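Local coordinates for protein N-acetylmuramoyl-L-alanine amidase (Mycolicibacterium smegmatis, PDB 7AGM) that probably cleaves the amide bond between N-acetylmuramic acid and L-alanine in peptidoglycan as a zinc-dependent amidase, at residues T36-Q40 and P86-R91. Residues are numbered along the deposited sequence; the frame is centred on the assembly and turned at random.
Sequences TKNCQ and PCVDER
A disulfide and two hydrogen bonds pin the two residues after strand 36-38 to the N-terminal end of helix 88-98. The strand brings K37, whose CG reaches V88 CG2 at 4.5 Å, and N38, whose carbonyl O lies 3.8 Å from V88 CG2. C39 takes helical angles (phi/psi -48/-49); C39 CA lies 4.4 Å from C87 CA. Rotamers t at C39 and m at C87 join SG to SG at 2.0 Å, chi3 -84°. V88 N, a first-turn amide with no acceptor in its own helix, hydrogen-bonds to C39 O (2.9 Å). C87, the N-cap, donates its N to E90 OE1 (2.9 Å), one half of a capping box. Q40 is extended again; its NE2 hydrogen-bonds to P86 O (3.0 Å), which also accepts a hydrogen bond from R91 NE (2.9 Å). The Q40 side chain lies about 4 Å from that of zinc ligand H17. The disulfide ties hairpin 28-30/36-38 to helix 88-98, V88 packs on V29 and on A169 of helix 169-173, and R91 salt-bridges D14 of sheet strand 10-15.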
loop_
_atom_site.group_PDB
_atom_site.type_symbol
_atom_site.label_atom_id
_atom_site.label_comp_id
_atom_site.label_asym_id
_atom_site.label_seq_id
_atom_site.Cartn_x
_atom_site.Cartn_y
_atom_site.Cartn_z
ATOM N N THR A 36 15.125 1.526 -14.874
ATOM C CA THR A 36 13.757 1.297 -15.311
ATOM C C THR A 36 13.288 -0.055 -14.799
ATOM O O THR A 36 14.085 -0.890 -14.357
ATOM C CB THR A 36 13.601 1.358 -16.840
ATOM O OG1 THR A 36 14.286 0.250 -17.437
ATOM C CG2 THR A 36 14.164 2.652 -17.395
ATOM N N LYS A 37 11.976 -0.255 -14.852
ATOM C CA LYS A 37 11.376 -1.547 -14.559
ATOM C C LYS A 37 10.067 -1.649 -15.329
ATOM O O LYS A 37 9.633 -0.697 -15.988
ATOM C CB LYS A 37 11.202 -1.778 -13.052
ATOM C CG LYS A 37 10.252 -0.815 -12.363
ATOM C CD LYS A 37 10.384 -0.912 -10.844
ATOM C CE LYS A 37 10.164 -2.335 -10.345
ATOM N NZ LYS A 37 10.156 -2.407 -8.851
ATOM N N ASN A 38 9.446 -2.821 -15.250
ATOM C CA ASN A 38 8.206 -3.051 -15.983
ATOM C C ASN A 38 7.110 -2.098 -15.519
ATOM O O ASN A 38 6.986 -1.800 -14.328
ATOM C CB ASN A 38 7.745 -4.497 -15.803
ATOM C CG ASN A 38 8.568 -5.478 -16.615
ATOM O OD1 ASN A 38 9.638 -5.143 -17.123
ATOM N ND2 ASN A 38 8.069 -6.703 -16.736
ATOM N N CYS A 39 6.330 -1.604 -16.489
ATOM C CA CYS A 39 5.162 -0.767 -16.213
ATOM C C CYS A 39 4.277 -1.373 -15.128
ATOM O O CYS A 39 3.887 -0.693 -14.173
ATOM C CB CYS A 39 4.376 -0.571 -17.515
ATOM S SG CYS A 39 2.634 -0.120 -17.334
ATOM N N GLN A 40 3.941 -2.652 -15.262
ATOM C CA GLN A 40 3.152 -3.324 -14.243
ATOM C C GLN A 40 3.598 -4.770 -14.099
ATOM O O GLN A 40 4.308 -5.317 -14.946
ATOM C CB GLN A 40 1.644 -3.261 -14.528
ATOM C CG GLN A 40 0.935 -2.089 -13.859
ATOM C CD GLN A 40 1.036 -2.128 -12.342
ATOM O OE1 GLN A 40 1.325 -3.167 -11.747
ATOM N NE2 GLN A 40 0.792 -0.989 -11.707
ATOM N N PRO A 86 -2.908 1.858 -14.270
ATOM C CA PRO A 86 -1.742 2.667 -14.647
ATOM C C PRO A 86 -0.422 2.002 -14.279
ATOM O O PRO A 86 -0.337 1.185 -13.363
ATOM C CB PRO A 86 -1.929 3.960 -13.841
ATOM C CG PRO A 86 -3.367 3.958 -13.406
ATOM C CD PRO A 86 -3.720 2.514 -13.232
ATOM N N CYS A 87 0.625 2.393 -15.010
ATOM C CA CYS A 87 1.983 1.947 -14.709
ATOM C C CYS A 87 2.444 2.476 -13.349
ATOM O O CYS A 87 1.885 3.426 -12.792
ATOM C CB CYS A 87 2.961 2.448 -15.772
ATOM S SG CYS A 87 2.585 1.911 -17.447
ATOM N N VAL A 88 3.515 1.865 -12.832
ATOM C CA VAL A 88 3.991 2.205 -11.491
ATOM C C VAL A 88 4.479 3.646 -11.412
ATOM O O VAL A 88 4.307 4.302 -10.380
ATOM C CB VAL A 88 5.039 1.194 -10.980
ATOM C CG1 VAL A 88 4.393 -0.173 -10.722
ATOM C CG2 VAL A 88 6.192 1.077 -11.952
ATOM N N ASP A 89 5.083 4.166 -12.485
ATOM C CA ASP A 89 5.473 5.574 -12.475
ATOM C C ASP A 89 4.252 6.484 -12.555
ATOM O O ASP A 89 4.205 7.531 -11.893
ATOM C CB ASP A 89 6.493 5.879 -13.579
ATOM C CG ASP A 89 5.946 5.660 -14.983
ATOM O OD1 ASP A 89 5.059 4.799 -15.175
ATOM O OD2 ASP A 89 6.445 6.330 -15.912
ATOM N N GLU A 90 3.244 6.079 -13.339
ATOM C CA GLU A 90 2.009 6.850 -13.451
ATOM C C GLU A 90 1.262 6.919 -12.121
ATOM O O GLU A 90 0.663 7.949 -11.796
ATOM C CB GLU A 90 1.120 6.256 -14.550
ATOM C CG GLU A 90 1.716 6.373 -15.952
ATOM C CD GLU A 90 0.891 5.679 -17.044
ATOM O OE1 GLU A 90 0.187 4.686 -16.758
ATOM O OE2 GLU A 90 0.958 6.134 -18.206
ATOM N N ARG A 91 1.270 5.835 -11.340
ATOM C CA ARG A 91 0.616 5.879 -10.034
ATOM C C ARG A 91 1.286 6.889 -9.105
ATOM O O ARG A 91 0.607 7.589 -8.338
ATOM C CB ARG A 91 0.569 4.479 -9.417
ATOM C CG ARG A 91 -0.271 3.491 -10.230
ATOM C CD ARG A 91 -0.154 2.087 -9.695
ATOM N NE ARG A 91 -0.875 1.148 -10.559
ATOM C CZ ARG A 91 -1.798 0.272 -10.157
ATOM N NH1 ARG A 91 -2.132 0.173 -8.875
ATOM N NH2 ARG A 91 -2.379 -0.525 -11.049
#